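Local coordinates for phosphate-binding protein PstS (Borrelia burgdorferi, PDB 4N13), which binds inorganic phosphate with micromolar affinity as the solute-binding component of an ABC transporter that imports phosphate, at residues A[90-95]-A[185-190]; A[103-108]-A[149-154]. All blocks are in the same frame, centred on the assembly; numbering follows the deposited sequence.

Contact 1: residues A[90-95]-A[185-190]; sequences IFITSP and GYIGLG
Gly185 O is held twice from the facing strand: Ile92 N donates to it at 2.9 Å, with the donor tilted 27° from the carbonyl plane, and Phe91 CA adds a CA-H...O contact at 3.3 Å. Ile90 O likewise has two partners, Ile187 N in a hydrogen bond and Tyr186 CA in a CA-H...O contact. Returning bonds from Ile90 N to Ile187 O (2.8 Å) and from Gly185 N to Ile92 O complete an antiparallel ladder, in which Ile90-Ile187 and Ile92-Gly185 are hydrogen-bonded pairs and Phe91-Tyr186 the non-hydrogen-bonded pair between them. On one face of the sheet Tyr186 CB sits over the Phe91 ring, offset toward the rim, in a CH-pi contact 3.9 Å from the centroid. The two aromatic side chains run side by side, their planes inclined at 56°, and Tyr186 OH is hydrogen-bonded to Asn132 OD1. On the other face CG1 of Ile90 meets CG1 of Ile187 at 3.6 Å, both held between backbone N and carbonyl carbon (chi1 68° for Ile90). The Ile187 and Ile92 side chains cross at about a right angle, with CD1 of Ile187 3.9 Å from CG2 of Ile92. Helix 138-151 covers the aromatic face and helix 170-179 the isoleucine face, while strand 201-205 pairs along the other edge of strand 80-93, so the ladder lies in a sheet sandwiched between helices, as in an alpha/beta domain.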
# COMPACT_ATOMS: atom_id res chain seq x y z
N ILE A 90 -0.20 -3.95 -7.83
CA ILE A 90 -0.85 -4.68 -8.90
C ILE A 90 0.08 -5.79 -9.38
O ILE A 90 1.30 -5.73 -9.19
CB ILE A 90 -1.22 -3.73 -10.06
CG1 ILE A 90 0.03 -3.20 -10.77
CG2 ILE A 90 -2.04 -2.57 -9.51
CD1 ILE A 90 -0.26 -2.22 -11.92
N PHE A 91 -0.52 -6.81 -9.94
CA PHE A 91 0.20 -7.97 -10.44
C PHE A 91 0.24 -7.97 -11.96
O PHE A 91 -0.80 -7.79 -12.62
CB PHE A 91 -0.44 -9.25 -9.89
CG PHE A 91 -0.06 -9.48 -8.45
CD1 PHE A 91 1.02 -10.29 -8.14
CD2 PHE A 91 -0.70 -8.81 -7.42
CE1 PHE A 91 1.42 -10.48 -6.82
CE2 PHE A 91 -0.28 -9.00 -6.09
CZ PHE A 91 0.76 -9.84 -5.82
N ILE A 92 1.43 -8.13 -12.49
CA ILE A 92 1.66 -8.12 -13.93
C ILE A 92 2.22 -9.46 -14.37
O ILE A 92 2.94 -10.14 -13.61
CB ILE A 92 2.60 -6.99 -14.37
CG1 ILE A 92 3.91 -6.99 -13.61
CG2 ILE A 92 1.89 -5.64 -14.20
CD1 ILE A 92 4.97 -6.10 -14.23
N THR A 93 1.87 -9.86 -15.59
CA THR A 93 2.36 -11.10 -16.14
C THR A 93 2.90 -10.89 -17.53
O THR A 93 2.58 -9.92 -18.22
CB THR A 93 1.28 -12.22 -16.19
OG1 THR A 93 0.34 -11.94 -17.22
CG2 THR A 93 0.57 -12.37 -14.87
N SER A 94 3.69 -11.86 -17.97
CA SER A 94 4.05 -11.88 -19.38
C SER A 94 2.81 -12.13 -20.25
O SER A 94 1.83 -12.68 -19.79
CB SER A 94 5.15 -12.89 -19.61
OG SER A 94 4.81 -14.13 -19.07
N PRO A 95 2.85 -11.66 -21.50
CA PRO A 95 1.58 -11.60 -22.24
C PRO A 95 1.11 -12.91 -22.87
O PRO A 95 0.03 -12.94 -23.44
CB PRO A 95 1.86 -10.55 -23.33
CG PRO A 95 3.34 -10.56 -23.50
CD PRO A 95 3.92 -10.89 -22.15
N GLY A 185 4.90 -10.87 -11.53
CA GLY A 185 5.52 -10.02 -10.52
C GLY A 185 4.53 -9.00 -9.99
O GLY A 185 3.38 -8.95 -10.46
N TYR A 186 4.97 -8.18 -9.05
CA TYR A 186 4.12 -7.14 -8.50
C TYR A 186 4.82 -5.81 -8.46
O TYR A 186 6.02 -5.73 -8.22
CB TYR A 186 3.59 -7.48 -7.11
CG TYR A 186 4.62 -7.87 -6.06
CD1 TYR A 186 5.27 -6.90 -5.30
CD2 TYR A 186 4.93 -9.19 -5.83
CE1 TYR A 186 6.19 -7.25 -4.35
CE2 TYR A 186 5.87 -9.54 -4.87
CZ TYR A 186 6.49 -8.56 -4.13
OH TYR A 186 7.40 -8.85 -3.14
N ILE A 187 4.05 -4.76 -8.72
CA ILE A 187 4.54 -3.38 -8.79
C ILE A 187 3.53 -2.43 -8.17
O ILE A 187 2.36 -2.75 -8.05
CB ILE A 187 4.84 -2.94 -10.26
CG1 ILE A 187 3.57 -3.01 -11.11
CG2 ILE A 187 5.97 -3.75 -10.85
CD1 ILE A 187 3.76 -2.60 -12.57
N GLY A 188 4.00 -1.25 -7.80
CA GLY A 188 3.10 -0.21 -7.35
C GLY A 188 2.16 0.22 -8.45
O GLY A 188 2.52 0.23 -9.63
N LEU A 189 0.96 0.63 -8.06
CA LEU A 189 -0.05 1.09 -8.99
C LEU A 189 0.46 2.19 -9.92
O LEU A 189 0.03 2.29 -11.08
CB LEU A 189 -1.26 1.61 -8.20
CG LEU A 189 -2.40 2.22 -9.00
CD1 LEU A 189 -3.03 1.18 -9.93
CD2 LEU A 189 -3.42 2.80 -8.01
N GLY A 190 1.33 3.06 -9.42
CA GLY A 190 1.86 4.17 -10.21
C GLY A 190 2.64 3.72 -11.43
O GLY A 190 2.92 4.54 -12.31

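Contact 2: residues A[103-108]-A[149-154]; sequences TEENLA and NKIFKT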
# COMPACT_ATOMS: atom_id res chain seq x y z
N THR A 103 -7.99 -15.25 -8.03
CA THR A 103 -8.50 -14.96 -6.70
C THR A 103 -7.32 -14.68 -5.76
O THR A 103 -6.19 -15.14 -6.00
CB THR A 103 -9.28 -16.15 -6.12
OG1 THR A 103 -8.43 -17.29 -6.07
CG2 THR A 103 -10.52 -16.45 -6.95
N GLU A 104 -7.59 -13.97 -4.67
CA GLU A 104 -6.55 -13.74 -3.67
C GLU A 104 -5.96 -15.04 -3.15
O GLU A 104 -4.76 -15.13 -2.94
CB GLU A 104 -7.10 -12.93 -2.50
CG GLU A 104 -7.11 -11.43 -2.73
CD GLU A 104 -7.56 -10.71 -1.51
OE1 GLU A 104 -8.77 -10.73 -1.29
OE2 GLU A 104 -6.72 -10.15 -0.78
N GLU A 105 -6.82 -16.02 -2.93
CA GLU A 105 -6.37 -17.30 -2.41
C GLU A 105 -5.36 -17.95 -3.36
O GLU A 105 -4.29 -18.42 -2.94
CB GLU A 105 -7.53 -18.25 -2.18
CG GLU A 105 -7.11 -19.54 -1.50
CD GLU A 105 -6.97 -19.45 0.03
OE1 GLU A 105 -6.34 -20.35 0.61
OE2 GLU A 105 -7.48 -18.49 0.66
N ASN A 106 -5.69 -18.00 -4.65
CA ASN A 106 -4.79 -18.62 -5.60
C ASN A 106 -3.52 -17.80 -5.81
O ASN A 106 -2.43 -18.36 -5.98
CB ASN A 106 -5.49 -18.92 -6.92
CG ASN A 106 -6.38 -20.13 -6.83
OD1 ASN A 106 -6.16 -21.00 -6.01
ND2 ASN A 106 -7.38 -20.20 -7.69
N LEU A 107 -3.66 -16.49 -5.77
CA LEU A 107 -2.51 -15.62 -5.89
C LEU A 107 -1.52 -15.87 -4.73
O LEU A 107 -0.31 -15.98 -4.94
CB LEU A 107 -2.98 -14.18 -5.92
CG LEU A 107 -1.91 -13.11 -6.14
CD1 LEU A 107 -1.13 -13.32 -7.42
CD2 LEU A 107 -2.58 -11.75 -6.19
N ALA A 108 -2.05 -15.97 -3.52
CA ALA A 108 -1.21 -16.25 -2.36
C ALA A 108 -0.51 -17.60 -2.48
O ALA A 108 0.63 -17.74 -2.07
CB ALA A 108 -2.03 -16.20 -1.10
N ASN A 149 0.33 -13.29 5.00
CA ASN A 149 0.03 -13.37 6.43
C ASN A 149 -1.47 -13.46 6.70
O ASN A 149 -1.86 -13.91 7.76
CB ASN A 149 0.61 -12.17 7.18
CG ASN A 149 2.11 -12.22 7.27
OD1 ASN A 149 2.74 -13.21 6.92
ND2 ASN A 149 2.70 -11.13 7.74
N LYS A 150 -2.30 -13.06 5.75
CA LYS A 150 -3.74 -13.13 5.92
C LYS A 150 -4.32 -14.44 5.41
O LYS A 150 -5.27 -14.97 5.98
CB LYS A 150 -4.43 -11.94 5.25
CG LYS A 150 -4.01 -10.62 5.88
CD LYS A 150 -4.95 -9.49 5.55
CE LYS A 150 -4.44 -8.18 6.11
NZ LYS A 150 -5.39 -7.07 5.85
N ILE A 151 -3.74 -14.99 4.35
CA ILE A 151 -4.31 -16.19 3.74
C ILE A 151 -3.88 -17.46 4.49
O ILE A 151 -4.66 -18.40 4.59
CB ILE A 151 -3.90 -16.30 2.24
CG1 ILE A 151 -4.61 -15.26 1.37
CG2 ILE A 151 -4.18 -17.69 1.71
CD1 ILE A 151 -6.07 -15.39 1.33
N PHE A 152 -2.65 -17.49 4.97
CA PHE A 152 -2.08 -18.70 5.57
C PHE A 152 -2.02 -18.62 7.09
O PHE A 152 -1.75 -17.57 7.66
CB PHE A 152 -0.69 -18.96 4.98
CG PHE A 152 -0.73 -19.20 3.51
CD1 PHE A 152 -0.18 -18.30 2.61
CD2 PHE A 152 -1.37 -20.32 3.00
CE1 PHE A 152 -0.25 -18.52 1.26
CE2 PHE A 152 -1.42 -20.55 1.64
CZ PHE A 152 -0.87 -19.64 0.77
N LYS A 153 -2.26 -19.75 7.73
CA LYS A 153 -2.37 -19.80 9.17
C LYS A 153 -1.02 -19.74 9.89
O LYS A 153 -0.90 -19.11 10.94
CB LYS A 153 -3.09 -21.09 9.57
CG LYS A 153 -3.44 -21.17 11.04
CD LYS A 153 -4.25 -22.41 11.38
CE LYS A 153 -3.38 -23.65 11.38
NZ LYS A 153 -4.12 -24.89 11.76
N THR A 154 -0.01 -20.39 9.33
CA THR A 154 1.27 -20.54 10.02
C THR A 154 2.38 -19.71 9.39
O THR A 154 2.33 -19.38 8.21
CB THR A 154 1.73 -22.01 10.04
OG1 THR A 154 2.11 -22.40 8.72
CG2 THR A 154 0.62 -22.92 10.56
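With CG2 anti to its backbone N and CG1 beside that N (chi1 -71°), Ile151 presents both branches to helix 104-111, and Glu105, whose CG is anti to the backbone N and whose chain bends at chi2 (82°), brings its carboxylate up against them. OE2 of Glu105 lies 3.5 Å from CD1 of Ile151, and both carboxylate oxygens come equally near its CG2, so the acid packs through van der Waals contact as the two side chains cross obliquely. One turn further along the helix, Ala108 CB points toward the facing segment and touches Ile151 CG1 at 3.7 Å and Phe152 CE1 at 3.8 Å. The Phe152 ring turns its edge to the Ala108 carbonyl, with the oxygen near the ring plane, 3.5 Å from CE1. Ile151 CG2 stands 3.8 Å above the centre of one ring face and thus lies between that ring and the Glu105 carboxylate. No hydrogen bond links the segments. The meeting is a small, partly solvent-accessible helix-helix contact, made where helix 138-151 ends and Phe152 leaves helical geometry, within the helical layer over the sheet in one domain of a class II periplasmic-binding-protein fold.

Overall arrangement
Helix 138-151 connects the two contacts, whose centres are 18 Å apart. Its middle, through Ile143 and Leu147, rests on Phe91 of contact 1, and its C-terminal end supplies Ile151 to contact 2. The two also touch directly, Phe91 CE2 lying 3.6 Å from Leu107 CD2, which joins the sheet core to helix 104-111. Along the chain, both segments of contact 2 fall between the two strands paired in contact 1. At the other end of helix 138-151 lie Ser137, Gly138 and Ser139, probable phosphate ligands by similarity. The Tyr186 side chain of contact 1 is about 4 Å from that of Ser139, whereas contact 2 lies away from the site.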